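Local structure of LYND (Lyngbya aestuarii, 4V1T) at residues R484-A487 with S488-I491. The protein probably acts as an ATP- and magnesium-dependent YcaO cyclodehydratase that turns cysteines of cyanobactin precursor peptides into thiazoline rings. Numbering follows the deposited sequence.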
ATOM      1  N   ARG B 484      -1.008   1.961  49.415  1.00 49.34           N
ATOM      2  CA  ARG B 484      -0.943   0.572  49.832  1.00 52.47           C
ATOM      3  C   ARG B 484      -2.262  -0.122  49.584  1.00 50.55           C
ATOM      4  O   ARG B 484      -3.307   0.500  49.528  1.00 51.80           O
ATOM      5  CB  ARG B 484      -0.547   0.447  51.309  1.00 59.96           C
ATOM      6  CG  ARG B 484       0.945   0.626  51.543  1.00 67.05           C
ATOM      7  CD  ARG B 484       1.395  -0.017  52.830  1.00 74.29           C
ATOM      8  NE  ARG B 484       2.022  -1.318  52.601  1.00 67.96           N
ATOM      9  CZ  ARG B 484       3.330  -1.568  52.672  1.00 68.52           C
ATOM     10  NH1 ARG B 484       4.204  -0.614  52.972  1.00 66.96           N
ATOM     11  NH2 ARG B 484       3.767  -2.794  52.450  1.00 76.07           N
ATOM     12  N   PHE B 485      -2.196  -1.430  49.423  1.00 54.85           N
ATOM     13  CA  PHE B 485      -3.382  -2.233  49.231  1.00 56.65           C
ATOM     14  C   PHE B 485      -4.053  -2.568  50.561  1.00 53.22           C
ATOM     15  O   PHE B 485      -3.536  -3.374  51.329  1.00 56.52           O
ATOM     16  CB  PHE B 485      -3.000  -3.513  48.518  1.00 50.84           C
ATOM     17  CG  PHE B 485      -4.143  -4.448  48.322  1.00 54.91           C
ATOM     18  CD1 PHE B 485      -5.144  -4.136  47.436  1.00 61.57           C
ATOM     19  CD2 PHE B 485      -4.208  -5.644  49.014  1.00 52.94           C
ATOM     20  CE1 PHE B 485      -6.195  -4.989  47.244  1.00 65.97           C
ATOM     21  CE2 PHE B 485      -5.260  -6.507  48.826  1.00 47.10           C
ATOM     22  CZ  PHE B 485      -6.260  -6.179  47.942  1.00 56.90           C
ATOM     23  N   ASP B 486      -5.193  -1.937  50.831  1.00 51.71           N
ATOM     24  CA  ASP B 486      -6.022  -2.281  51.995  1.00 51.18           C
ATOM     25  C   ASP B 486      -6.774  -3.591  51.749  1.00 60.70           C
ATOM     26  O   ASP B 486      -7.826  -3.618  51.098  1.00 48.25           O
ATOM     27  CB  ASP B 486      -7.005  -1.154  52.308  1.00 54.26           C
ATOM     28  CG  ASP B 486      -7.804  -1.407  53.578  1.00 60.77           C
ATOM     29  OD1 ASP B 486      -7.472  -2.348  54.324  1.00 56.57           O
ATOM     30  OD2 ASP B 486      -8.762  -0.654  53.837  1.00 79.36           O
ATOM     31  N   ALA B 487      -6.230  -4.677  52.286  1.00 71.58           N
ATOM     32  CA  ALA B 487      -6.770  -6.010  52.046  1.00 68.72           C
ATOM     33  C   ALA B 487      -8.164  -6.192  52.646  1.00 65.24           C
ATOM     34  O   ALA B 487      -8.863  -7.155  52.321  1.00 67.74           O
ATOM     35  CB  ALA B 487      -5.822  -7.058  52.593  1.00 63.69           C
ATOM     36  N   SER B 488      -8.572  -5.273  53.516  1.00 59.01           N
ATOM     37  CA  SER B 488      -9.904  -5.337  54.108  1.00 60.48           C
ATOM     38  C   SER B 488     -10.973  -4.925  53.098  1.00 62.26           C
ATOM     39  O   SER B 488     -12.138  -5.259  53.260  1.00 62.93           O
ATOM     40  CB  SER B 488      -9.985  -4.445  55.347  1.00 64.62           C
ATOM     41  OG  SER B 488     -10.002  -3.078  54.984  1.00 78.96           O
ATOM     42  N   GLN B 489     -10.571  -4.206  52.058  1.00 63.70           N
ATOM     43  CA  GLN B 489     -11.512  -3.716  51.061  1.00 67.81           C
ATOM     44  C   GLN B 489     -11.913  -4.804  50.074  1.00 63.29           C
ATOM     45  O   GLN B 489     -11.068  -5.551  49.583  1.00 64.76           O
ATOM     46  CB  GLN B 489     -10.916  -2.542  50.287  1.00 60.48           C
ATOM     47  CG  GLN B 489     -10.635  -1.308  51.125  1.00 72.78           C
ATOM     48  CD  GLN B 489     -11.897  -0.658  51.656  1.00 79.59           C
ATOM     49  OE1 GLN B 489     -13.004  -0.980  51.232  1.00 80.06           O
ATOM     50  NE2 GLN B 489     -11.734   0.266  52.591  1.00 89.97           N
ATOM     51  N   ALA B 490     -13.208  -4.886  49.791  1.00 57.72           N
ATOM     52  CA  ALA B 490     -13.692  -5.711  48.700  1.00 59.30           C
ATOM     53  C   ALA B 490     -13.277  -5.030  47.402  1.00 63.91           C
ATOM     54  O   ALA B 490     -13.368  -3.815  47.274  1.00 58.56           O
ATOM     55  CB  ALA B 490     -15.195  -5.884  48.766  1.00 60.67           C
ATOM     56  N   ILE B 491     -12.802  -5.821  46.448  1.00 66.67           N
ATOM     57  CA  ILE B 491     -12.288  -5.289  45.186  1.00 62.02           C
ATOM     58  C   ILE B 491     -12.642  -6.236  44.064  1.00 56.84           C
ATOM     59  O   ILE B 491     -13.152  -7.324  44.305  1.00 53.07           O
ATOM     60  CB  ILE B 491     -10.763  -5.108  45.226  1.00 67.01           C
ATOM     61  CG1 ILE B 491     -10.097  -6.467  45.448  1.00 84.71           C
ATOM     62  CG2 ILE B 491     -10.382  -4.104  46.316  1.00 66.92           C
ATOM     63  CD1 ILE B 491      -8.617  -6.398  45.605  1.00 86.43           C
TER
HETATM   64  O   HOH W   1      -9.322  -7.812  49.664  1.00 56.32           O
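D486 and S488 face one another across an Asx turn laid over a type I beta turn, a compact example of a side chain and a backbone closing the same bend. The carboxylate of D486 leans forward over the turn, its CG anti to the backbone N (chi1 -175°), and this places OD1 where it takes two donors from S488. The hydroxyl OG gives the shorter bond, 2.7 Å to OD1 of D486, while S488 N reaches that same oxygen at 3.2 Å. Both come from the same face of the carboxylate, S488 N steeply above its plane (63°) and OG at a shallower tilt. The main chain closes the turn by a hydrogen bond from Q489 N to D486 O, 3.0 Å. The other carboxylate oxygen, OD2, looks to the folded side chain of Q489, whose amide stands almost perpendicular to the carboxylate (83°) and offers NE2 in a weak bond of 3.4 Å. With D486 replaced by an alanine, S488 N and OG would probably lose the oxygen they share, and the Q489 amide its weak acceptor.

The bend leads into strand 491-498 of the YcaO region, and an apolar contact between F485 and I491 spans its two ends. F485 is buried and meets the rings of F524 and H452 edge-to-face; its own ring edge is turned to I491. The methyl CD1 of I491 lies in the plane of that ring, 3.2 Å from CE1 of F485, an unusually short approach that may partly reflect coordinate error. One water links the carbonyls of two turn residues, donating to A487 O at 2.8 Å and also to Q489 O.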